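Local coordinates for protein succinylglutamate desuccinylase (Vibrio parahaemolyticus, PDB 2BCO) that probably hydrolyses N-succinylglutamate to succinate and glutamate in a zinc-dependent reaction, the last step of arginine breakdown by the AST pathway, at residues Asp186-Asn197 with Ser254-Val262; Thr165-Val176 with Ala208-Glu219. All coordinates share one frame; numbering follows the deposited sequence.

Interaction 1: Asp186-Asn197 with Ser254-Val262; sequences DSAHIEAVLLSN and SKPCIKYRV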
loop_
_atom_site.group_PDB
_atom_site.type_symbol
_atom_site.label_atom_id
_atom_site.label_comp_id
_atom_site.label_asym_id
_atom_site.label_seq_id
_atom_site.Cartn_x
_atom_site.Cartn_y
_atom_site.Cartn_z
ATOM N N ASP A 186 6.238 -0.831 -13.265
ATOM C CA ASP A 186 6.927 -0.118 -14.328
ATOM C C ASP A 186 5.981 0.787 -15.107
ATOM O O ASP A 186 6.295 1.944 -15.371
ATOM C CB ASP A 186 7.622 -1.120 -15.263
ATOM C CG ASP A 186 8.726 -1.906 -14.562
ATOM O OD1 ASP A 186 9.210 -2.902 -15.131
ATOM O OD2 ASP A 186 9.118 -1.526 -13.441
ATOM N N SER A 187 4.815 0.267 -15.460
ATOM C CA SER A 187 3.852 1.072 -16.199
ATOM C C SER A 187 3.378 2.255 -15.366
ATOM O O SER A 187 3.120 3.327 -15.911
ATOM C CB SER A 187 2.647 0.225 -16.620
ATOM O OG SER A 187 3.030 -0.734 -17.588
ATOM N N ALA A 188 3.276 2.059 -14.050
ATOM C CA ALA A 188 2.821 3.109 -13.138
ATOM C C ALA A 188 3.900 4.136 -12.877
ATOM O O ALA A 188 3.625 5.184 -12.309
ATOM C CB ALA A 188 2.362 2.505 -11.814
ATOM N N HIS A 189 5.124 3.828 -13.288
ATOM C CA HIS A 189 6.251 4.733 -13.099
ATOM C C HIS A 189 6.683 4.847 -11.640
ATOM O O HIS A 189 7.220 5.876 -11.227
ATOM C CB HIS A 189 5.922 6.123 -13.647
ATOM C CG HIS A 189 5.958 6.211 -15.140
ATOM N ND1 HIS A 189 5.921 5.094 -15.951
ATOM C CD2 HIS A 189 6.000 7.276 -15.975
ATOM C CE1 HIS A 189 5.938 5.468 -17.214
ATOM N NE2 HIS A 189 5.985 6.790 -17.259
ATOM N N ILE A 190 6.447 3.787 -10.868
ATOM C CA ILE A 190 6.850 3.764 -9.465
ATOM C C ILE A 190 8.370 3.641 -9.522
ATOM O O ILE A 190 8.914 2.676 -10.057
ATOM C CB ILE A 190 6.234 2.558 -8.729
ATOM C CG1 ILE A 190 4.708 2.641 -8.831
ATOM C CG2 ILE A 190 6.653 2.560 -7.263
ATOM C CD1 ILE A 190 4.097 3.828 -8.043
ATOM N N GLU A 191 9.050 4.643 -8.988
ATOM C CA GLU A 191 10.501 4.701 -9.033
ATOM C C GLU A 191 11.279 3.548 -8.424
ATOM O O GLU A 191 12.353 3.211 -8.914
ATOM C CB GLU A 191 10.956 6.025 -8.429
ATOM C CG GLU A 191 10.386 7.220 -9.184
ATOM C CD GLU A 191 10.658 8.536 -8.492
ATOM O OE1 GLU A 191 11.834 8.795 -8.159
ATOM O OE2 GLU A 191 9.699 9.318 -8.290
ATOM N N ALA A 192 10.752 2.940 -7.367
ATOM C CA ALA A 192 11.459 1.839 -6.740
ATOM C C ALA A 192 10.548 0.900 -5.965
ATOM O O ALA A 192 9.467 1.296 -5.513
ATOM C CB ALA A 192 12.534 2.384 -5.815
ATOM N N VAL A 193 10.988 -0.352 -5.837
ATOM C CA VAL A 193 10.246 -1.349 -5.078
ATOM C C VAL A 193 11.191 -2.017 -4.087
ATOM O O VAL A 193 12.268 -2.474 -4.456
ATOM C CB VAL A 193 9.637 -2.446 -5.970
ATOM C CG1 VAL A 193 8.715 -3.333 -5.134
ATOM C CG2 VAL A 193 8.861 -1.811 -7.113
ATOM N N LEU A 194 10.790 -2.045 -2.825
ATOM C CA LEU A 194 11.591 -2.659 -1.774
ATOM C C LEU A 194 11.004 -4.066 -1.539
ATOM O O LEU A 194 9.811 -4.215 -1.269
ATOM C CB LEU A 194 11.491 -1.824 -0.490
ATOM C CG LEU A 194 12.574 -1.922 0.597
ATOM C CD1 LEU A 194 11.924 -1.689 1.954
ATOM C CD2 LEU A 194 13.271 -3.276 0.572
ATOM N N LEU A 195 11.838 -5.091 -1.672
ATOM C CA LEU A 195 11.401 -6.462 -1.461
ATOM C C LEU A 195 11.663 -6.814 0.003
ATOM O O LEU A 195 12.812 -6.961 0.401
ATOM C CB LEU A 195 12.193 -7.407 -2.364
ATOM C CG LEU A 195 12.180 -7.090 -3.857
ATOM C CD1 LEU A 195 13.079 -8.062 -4.582
ATOM C CD2 LEU A 195 10.765 -7.157 -4.400
ATOM N N SER A 196 10.615 -6.937 0.809
ATOM C CA SER A 196 10.808 -7.268 2.221
ATOM C C SER A 196 11.475 -8.631 2.391
ATOM O O SER A 196 11.284 -9.522 1.567
ATOM C CB SER A 196 9.470 -7.284 2.962
ATOM O OG SER A 196 8.921 -5.985 3.063
ATOM N N ASN A 197 12.257 -8.788 3.457
ATOM C CA ASN A 197 12.916 -10.064 3.732
ATOM C C ASN A 197 12.381 -10.625 5.042
ATOM O O ASN A 197 12.875 -11.633 5.531
ATOM C CB ASN A 197 14.447 -9.899 3.811
ATOM C CG ASN A 197 14.906 -9.258 5.119
ATOM O OD1 ASN A 197 14.190 -8.446 5.707
ATOM N ND2 ASN A 197 16.110 -9.603 5.564
ATOM N N SER A 254 8.110 1.406 -20.866
ATOM C CA SER A 254 8.636 2.059 -19.664
ATOM C C SER A 254 9.902 1.394 -19.134
ATOM O O SER A 254 10.219 0.256 -19.480
ATOM C CB SER A 254 7.577 2.055 -18.561
ATOM O OG SER A 254 7.141 0.732 -18.293
ATOM N N LYS A 255 10.620 2.111 -18.277
ATOM C CA LYS A 255 11.850 1.590 -17.693
ATOM C C LYS A 255 11.587 0.763 -16.437
ATOM O O LYS A 255 10.531 0.884 -15.804
ATOM C CB LYS A 255 12.800 2.733 -17.332
ATOM C CG LYS A 255 12.302 3.637 -16.214
ATOM C CD LYS A 255 13.352 4.683 -15.854
ATOM C CE LYS A 255 12.903 5.558 -14.695
ATOM N NZ LYS A 255 13.955 6.538 -14.294
ATOM N N PRO A 256 12.551 -0.096 -16.063
ATOM C CA PRO A 256 12.373 -0.915 -14.861
ATOM C C PRO A 256 12.550 -0.069 -13.605
ATOM O O PRO A 256 13.466 0.756 -13.530
ATOM C CB PRO A 256 13.468 -1.969 -14.991
ATOM C CG PRO A 256 14.575 -1.212 -15.697
ATOM C CD PRO A 256 13.810 -0.434 -16.757
ATOM N N CYS A 257 11.662 -0.255 -12.632
ATOM C CA CYS A 257 11.779 0.474 -11.377
ATOM C C CYS A 257 13.022 -0.079 -10.684
ATOM O O CYS A 257 13.446 -1.202 -10.963
ATOM C CB CYS A 257 10.541 0.243 -10.503
ATOM S SG CYS A 257 10.198 -1.485 -10.098
ATOM N N ILE A 258 13.622 0.703 -9.799
ATOM C CA ILE A 258 14.797 0.233 -9.086
ATOM C C ILE A 258 14.352 -0.843 -8.086
ATOM O O ILE A 258 13.324 -0.690 -7.419
ATOM C CB ILE A 258 15.485 1.399 -8.353
ATOM C CG1 ILE A 258 15.933 2.448 -9.383
ATOM C CG2 ILE A 258 16.690 0.894 -7.551
ATOM C CD1 ILE A 258 16.314 3.771 -8.767
ATOM N N LYS A 259 15.109 -1.934 -8.005
ATOM C CA LYS A 259 14.779 -3.026 -7.096
ATOM C C LYS A 259 15.738 -2.974 -5.906
ATOM O O LYS A 259 16.959 -2.913 -6.081
ATOM C CB LYS A 259 14.922 -4.381 -7.805
ATOM C CG LYS A 259 14.279 -4.486 -9.198
ATOM C CD LYS A 259 12.756 -4.358 -9.154
ATOM C CE LYS A 259 12.125 -4.641 -10.521
ATOM N NZ LYS A 259 12.621 -3.731 -11.599
ATOM N N TYR A 260 15.182 -2.988 -4.698
ATOM C CA TYR A 260 15.984 -2.940 -3.480
ATOM C C TYR A 260 15.756 -4.207 -2.671
ATOM O O TYR A 260 14.744 -4.873 -2.832
ATOM C CB TYR A 260 15.589 -1.738 -2.613
ATOM C CG TYR A 260 16.062 -0.390 -3.113
ATOM C CD1 TYR A 260 17.366 0.050 -2.875
ATOM C CD2 TYR A 260 15.209 0.447 -3.822
ATOM C CE1 TYR A 260 17.809 1.294 -3.336
ATOM C CE2 TYR A 260 15.640 1.693 -4.285
ATOM C CZ TYR A 260 16.938 2.109 -4.040
ATOM O OH TYR A 260 17.360 3.341 -4.493
ATOM N N ARG A 261 16.714 -4.542 -1.817
ATOM C CA ARG A 261 16.602 -5.700 -0.937
ATOM C C ARG A 261 17.035 -5.183 0.424
ATOM O O ARG A 261 17.690 -4.145 0.513
ATOM C CB ARG A 261 17.522 -6.851 -1.380
ATOM C CG ARG A 261 19.017 -6.643 -1.128
ATOM C CD ARG A 261 19.816 -7.905 -1.497
ATOM N NE ARG A 261 21.267 -7.707 -1.461
ATOM C CZ ARG A 261 21.992 -7.609 -0.353
ATOM N NH1 ARG A 261 21.416 -7.692 0.836
ATOM N NH2 ARG A 261 23.303 -7.418 -0.436
ATOM N N VAL A 262 16.682 -5.894 1.485
ATOM C CA VAL A 262 17.067 -5.448 2.815
ATOM C C VAL A 262 18.491 -5.870 3.196
ATOM O O VAL A 262 18.756 -7.046 3.433
ATOM C CB VAL A 262 16.075 -5.978 3.868
ATOM C CG1 VAL A 262 16.509 -5.546 5.266
ATOM C CG2 VAL A 262 14.673 -5.472 3.544
HETATM O O HOH W 1 8.815 2.713 -14.907
HETATM O O HOH W 2 4.772 0.289 -19.814
HETATM O O HOH W 3 15.195 -8.211 1.044
#

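Interaction 2: Thr165-Val176 with Ala208-Glu219; sequences TFAVSPKTRHPV and AENYSAQALTME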
loop_
_atom_site.group_PDB
_atom_site.type_symbol
_atom_site.label_atom_id
_atom_site.label_comp_id
_atom_site.label_asym_id
_atom_site.label_seq_id
_atom_site.Cartn_x
_atom_site.Cartn_y
_atom_site.Cartn_z
ATOM N N THR A 165 7.825 8.201 -5.500
ATOM C CA THR A 165 6.950 7.037 -5.384
ATOM C C THR A 165 7.819 5.790 -5.242
ATOM O O THR A 165 8.910 5.711 -5.812
ATOM C CB THR A 165 6.049 6.812 -6.632
ATOM O OG1 THR A 165 6.869 6.649 -7.798
ATOM C CG2 THR A 165 5.084 7.963 -6.829
ATOM N N PHE A 166 7.337 4.835 -4.454
ATOM C CA PHE A 166 8.022 3.565 -4.270
ATOM C C PHE A 166 7.049 2.589 -3.638
ATOM O O PHE A 166 5.999 2.994 -3.147
ATOM C CB PHE A 166 9.318 3.720 -3.446
ATOM C CG PHE A 166 9.116 3.968 -1.971
ATOM C CD1 PHE A 166 9.022 2.902 -1.078
ATOM C CD2 PHE A 166 9.125 5.264 -1.459
ATOM C CE1 PHE A 166 8.949 3.121 0.306
ATOM C CE2 PHE A 166 9.051 5.493 -0.072
ATOM C CZ PHE A 166 8.967 4.413 0.809
ATOM N N ALA A 167 7.381 1.303 -3.668
ATOM C CA ALA A 167 6.493 0.292 -3.121
ATOM C C ALA A 167 7.244 -0.741 -2.306
ATOM O O ALA A 167 8.464 -0.891 -2.429
ATOM C CB ALA A 167 5.730 -0.395 -4.257
ATOM N N VAL A 168 6.497 -1.458 -1.480
ATOM C CA VAL A 168 7.057 -2.493 -0.636
ATOM C C VAL A 168 6.327 -3.807 -0.888
ATOM O O VAL A 168 5.106 -3.880 -0.751
ATOM C CB VAL A 168 6.932 -2.120 0.857
ATOM C CG1 VAL A 168 7.443 -3.256 1.716
ATOM C CG2 VAL A 168 7.712 -0.851 1.139
ATOM N N SER A 169 7.083 -4.832 -1.273
ATOM C CA SER A 169 6.524 -6.153 -1.543
ATOM C C SER A 169 6.737 -7.048 -0.315
ATOM O O SER A 169 7.877 -7.321 0.067
ATOM C CB SER A 169 7.207 -6.777 -2.764
ATOM O OG SER A 169 6.712 -8.079 -3.000
ATOM N N PRO A 170 5.639 -7.529 0.299
ATOM C CA PRO A 170 5.653 -8.389 1.489
ATOM C C PRO A 170 6.430 -9.687 1.322
ATOM O O PRO A 170 6.588 -10.193 0.211
ATOM C CB PRO A 170 4.170 -8.660 1.748
ATOM C CG PRO A 170 3.487 -7.506 1.117
ATOM C CD PRO A 170 4.258 -7.355 -0.173
ATOM N N LYS A 171 6.888 -10.209 2.455
ATOM C CA LYS A 171 7.640 -11.449 2.520
ATOM C C LYS A 171 6.722 -12.592 2.918
ATOM O O LYS A 171 6.142 -12.580 4.002
ATOM C CB LYS A 171 8.768 -11.338 3.551
ATOM C CG LYS A 171 9.604 -12.596 3.692
ATOM C CD LYS A 171 10.294 -12.927 2.382
ATOM C CE LYS A 171 11.272 -14.066 2.546
ATOM N NZ LYS A 171 12.019 -14.298 1.274
ATOM N N THR A 172 6.598 -13.573 2.030
ATOM C CA THR A 172 5.767 -14.749 2.266
ATOM C C THR A 172 6.327 -15.885 1.422
ATOM O O THR A 172 7.044 -15.641 0.450
ATOM C CB THR A 172 4.299 -14.486 1.869
ATOM O OG1 THR A 172 3.564 -15.709 1.928
ATOM C CG2 THR A 172 4.210 -13.919 0.454
ATOM N N ARG A 173 6.021 -17.122 1.797
ATOM C CA ARG A 173 6.501 -18.287 1.057
ATOM C C ARG A 173 5.729 -18.411 -0.260
ATOM O O ARG A 173 6.157 -19.097 -1.187
ATOM C CB ARG A 173 6.308 -19.556 1.892
ATOM C CG ARG A 173 4.848 -19.950 2.088
ATOM C CD ARG A 173 4.724 -21.028 3.162
ATOM N NE ARG A 173 3.462 -20.903 3.888
ATOM C CZ ARG A 173 2.318 -21.436 3.487
ATOM N NH1 ARG A 173 2.274 -22.142 2.368
ATOM N NH2 ARG A 173 1.215 -21.254 4.195
ATOM N N HIS A 174 4.579 -17.747 -0.332
ATOM C CA HIS A 174 3.759 -17.771 -1.538
ATOM C C HIS A 174 4.394 -16.886 -2.617
ATOM O O HIS A 174 5.048 -15.884 -2.309
ATOM C CB HIS A 174 2.353 -17.244 -1.244
ATOM C CG HIS A 174 1.588 -18.059 -0.249
ATOM N ND1 HIS A 174 1.187 -19.355 -0.495
ATOM C CD2 HIS A 174 1.149 -17.758 0.995
ATOM C CE1 HIS A 174 0.539 -19.817 0.556
ATOM N NE2 HIS A 174 0.500 -18.870 1.477
ATOM N N PRO A 175 4.236 -17.265 -3.895
ATOM C CA PRO A 175 4.797 -16.477 -5.002
ATOM C C PRO A 175 3.881 -15.276 -5.265
ATOM O O PRO A 175 2.890 -15.390 -5.976
ATOM C CB PRO A 175 4.806 -17.473 -6.163
ATOM C CG PRO A 175 3.583 -18.320 -5.881
ATOM C CD PRO A 175 3.695 -18.551 -4.377
ATOM N N VAL A 176 4.210 -14.128 -4.682
ATOM C CA VAL A 176 3.374 -12.942 -4.836
ATOM C C VAL A 176 4.113 -11.808 -5.539
ATOM O O VAL A 176 3.664 -10.665 -5.541
ATOM C CB VAL A 176 2.883 -12.443 -3.450
ATOM C CG1 VAL A 176 2.142 -13.564 -2.733
ATOM C CG2 VAL A 176 4.073 -11.979 -2.599
ATOM N N ALA A 208 -1.037 -11.088 1.197
ATOM C CA ALA A 208 -0.019 -11.909 0.558
ATOM C C ALA A 208 0.185 -13.217 1.323
ATOM O O ALA A 208 0.207 -14.300 0.731
ATOM C CB ALA A 208 1.293 -11.143 0.480
ATOM N N GLU A 209 0.326 -13.113 2.640
ATOM C CA GLU A 209 0.549 -14.284 3.480
ATOM C C GLU A 209 -0.635 -15.216 3.593
ATOM O O GLU A 209 -0.464 -16.430 3.601
ATOM C CB GLU A 209 0.973 -13.863 4.893
ATOM C CG GLU A 209 1.056 -15.010 5.923
ATOM C CD GLU A 209 1.993 -16.138 5.499
ATOM O OE1 GLU A 209 3.103 -15.838 5.021
ATOM O OE2 GLU A 209 1.626 -17.322 5.656
ATOM N N ASN A 210 -1.837 -14.665 3.666
ATOM C CA ASN A 210 -3.014 -15.500 3.838
ATOM C C ASN A 210 -3.842 -15.804 2.612
ATOM O O ASN A 210 -4.735 -16.645 2.673
ATOM C CB ASN A 210 -3.905 -14.885 4.910
ATOM C CG ASN A 210 -3.287 -14.980 6.281
ATOM O OD1 ASN A 210 -3.158 -16.069 6.827
ATOM N ND2 ASN A 210 -2.883 -13.848 6.837
ATOM N N TYR A 211 -3.572 -15.133 1.499
ATOM C CA TYR A 211 -4.359 -15.395 0.302
ATOM C C TYR A 211 -3.535 -15.393 -0.976
ATOM O O TYR A 211 -4.082 -15.427 -2.071
ATOM C CB TYR A 211 -5.500 -14.380 0.212
ATOM C CG TYR A 211 -6.482 -14.518 1.354
ATOM C CD1 TYR A 211 -7.492 -15.476 1.315
ATOM C CD2 TYR A 211 -6.371 -13.729 2.499
ATOM C CE1 TYR A 211 -8.379 -15.650 2.392
ATOM C CE2 TYR A 211 -7.252 -13.895 3.584
ATOM C CZ TYR A 211 -8.251 -14.858 3.520
ATOM O OH TYR A 211 -9.128 -15.024 4.568
ATOM N N SER A 212 -2.217 -15.375 -0.819
ATOM C CA SER A 212 -1.299 -15.390 -1.955
ATOM C C SER A 212 -1.597 -14.291 -2.966
ATOM O O SER A 212 -1.442 -14.498 -4.168
ATOM C CB SER A 212 -1.364 -16.748 -2.666
ATOM O OG SER A 212 -1.099 -17.804 -1.760
ATOM N N ALA A 213 -2.024 -13.129 -2.488
ATOM C CA ALA A 213 -2.341 -12.035 -3.396
ATOM C C ALA A 213 -1.075 -11.313 -3.850
ATOM O O ALA A 213 -0.099 -11.240 -3.114
ATOM C CB ALA A 213 -3.296 -11.043 -2.712
ATOM N N GLN A 214 -1.095 -10.802 -5.075
ATOM C CA GLN A 214 0.035 -10.045 -5.617
ATOM C C GLN A 214 -0.197 -8.713 -4.911
ATOM O O GLN A 214 -0.983 -7.872 -5.351
ATOM C CB GLN A 214 -0.106 -9.967 -7.143
ATOM C CG GLN A 214 -0.006 -11.373 -7.767
ATOM C CD GLN A 214 -0.578 -11.485 -9.173
ATOM O OE1 GLN A 214 0.093 -11.174 -10.151
ATOM N NE2 GLN A 214 -1.836 -11.925 -9.275
ATOM N N ALA A 215 0.475 -8.549 -3.780
ATOM C CA ALA A 215 0.262 -7.386 -2.944
ATOM C C ALA A 215 1.406 -6.407 -2.768
ATOM O O ALA A 215 2.579 -6.769 -2.781
ATOM C CB ALA A 215 -0.213 -7.857 -1.580
ATOM N N LEU A 216 1.038 -5.147 -2.586
ATOM C CA LEU A 216 2.029 -4.115 -2.373
ATOM C C LEU A 216 1.477 -3.049 -1.465
ATOM O O LEU A 216 0.267 -2.840 -1.377
ATOM C CB LEU A 216 2.406 -3.420 -3.686
ATOM C CG LEU A 216 2.964 -4.148 -4.905
ATOM C CD1 LEU A 216 2.825 -3.222 -6.118
ATOM C CD2 LEU A 216 4.423 -4.532 -4.665
ATOM N N THR A 217 2.387 -2.364 -0.799
ATOM C CA THR A 217 2.036 -1.218 0.012
ATOM C C THR A 217 2.700 -0.164 -0.865
ATOM O O THR A 217 3.908 -0.217 -1.090
ATOM C CB THR A 217 2.707 -1.254 1.381
ATOM O OG1 THR A 217 2.194 -2.367 2.119
ATOM C CG2 THR A 217 2.420 0.043 2.144
HETATM N N MSE A 218 1.919 0.763 -1.396
HETATM C CA MSE A 218 2.479 1.784 -2.272
HETATM C C MSE A 218 2.534 3.180 -1.641
HETATM O O MSE A 218 1.521 3.706 -1.181
HETATM C CB MSE A 218 1.680 1.814 -3.585
HETATM C CG MSE A 218 1.653 0.465 -4.303
HETATM SE SE MSE A 218 0.546 0.399 -5.894
HETATM C CE MSE A 218 1.890 0.935 -7.175
ATOM N N GLU A 219 3.728 3.765 -1.615
ATOM C CA GLU A 219 3.933 5.107 -1.067
ATOM C C GLU A 219 3.794 6.124 -2.206
ATOM O O GLU A 219 4.735 6.349 -2.977
ATOM C CB GLU A 219 5.325 5.220 -0.454
ATOM C CG GLU A 219 5.677 4.144 0.564
ATOM C CD GLU A 219 4.825 4.197 1.829
ATOM O OE1 GLU A 219 4.532 5.305 2.326
ATOM O OE2 GLU A 219 4.470 3.121 2.342
HETATM O O HOH W 4 4.296 -8.596 -3.987
HETATM O O HOH W 5 4.737 -14.050 5.787
HETATM O O HOH W 6 0.207 -17.113 -5.575
#

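Interaction 1: Asp186-Asn197 with Ser254-Val262
With chi1 at -64°, CG of Asp-186 stands beside its own backbone N and the carboxylate reaches Cys-257; the SG of Cys-257, set between its backbone N and carbonyl carbon (chi1 58°), turns in to meet CG2 of Val-193 at 3.3 Å. The amide N of Cys-257 donates to OD2 of Asp-186 over 3.0 Å, coming from above the carboxylate plane, 46° out of it. NZ of Lys-259, which bonds to the carbonyl O of Cys-257, lies 4.5 Å from the same OD2, too far for a salt bridge but near enough that its charge probably steadies the acid. Past this anchor the chains run as neighbouring parallel strands, 192-195 beside 258-262, and so couple the zinc-hydrolase domain of the AspA/AstE family to the start of its C-terminal barrel-sandwich hybrid region. Each of Ile-258 and Tyr-260 uses both its N and its O, the usual parallel ladder; Val-193 N to Ile-258 O, at 2.8 Å, is almost collinear with the carbonyl. On the Ala-192 face, the methyl CB of Ala-192 lies in the plane of the Tyr-260 ring, at its edge, 3.5 Å from CE2, while the phenol OH bonds to His-163. Farther along, the side chains of Leu-194 and Val-262 cross at a slant, CD2 of Leu-194 being 4.0 Å from CG2 of Val-262, and a water links Leu-195 O to Val-262 N.

Interaction 2: Thr165-Val176 with Ala208-Glu219
Phe-166 and Glu-219 run alongside each other in the same direction, the ring plane turned 30° from the carboxylate plane. CG of Glu-219 sits over one face of the phenyl ring, 3.5 Å from its centroid, in a CH-pi contact; chi1 of -53° puts it there, and the bend at chi2 (-65°) then turns the carboxylate away from the ring. Glu-219 is the predicted active-site residue, its side chain about 5 Å from the zinc ion at nearest atoms, so the ring backs the aliphatic part of a probable catalytic group. The backbones beneath form an antiparallel pair. Phe-166 with Glu-219 and Val-168 with Thr-217 are hydrogen-bonded pairs, Glu-219 N to Phe-166 O at 2.8 Å being firm and its return bond weak, whereas Ala-167 faces selenomethionine Met-218 in the non-hydrogen-bonded pair between them. This is the central sheet of the zinc-exopeptidase-like catalytic domain, in which strand 214-220 also adjoins the strand carrying the zinc ligand His-155. At the other end the loop after strand 165-169 packs against helix 203-211 and the residues that follow it. OG1 of Thr-172 donates to OE1 of Glu-209 over 3.1 Å, meeting it from above the carboxylate plane, and accepts from His-174 N in an ST turn. The imidazole of His-174 carries OG of Ser-212 over one face, 3.0 Å off the ring plane and displaced from its centre, and has Glu-209 O near its plane at the edge. One water joins Ser-169 OG, Val-176 O and Ala-215 O; Ser-169 OG also bonds to Arg-177 NE.

In the fold
The centres of the two interactions lie about 13 Å apart, joined through neighbouring strands of one sheet: strand 165-169 of interaction 2 runs parallel to strand 192-195 of interaction 1, with probable hydrogen bonds from Leu-194 N to Ala-167 O and from Ala-167 N to Ala-192 O. Across the sheet the order is thus 214-220, 165-169, 192-195, 258-267. Along the chain the segments alternate, 165-176, 186-197, 208-219 and 254-262, with helix 179-188 running into the second and helix 203-211 into the third. The sheet therefore runs continuously from the strand bearing the predicted active-site residue to the beginning of the C-terminal hybrid region.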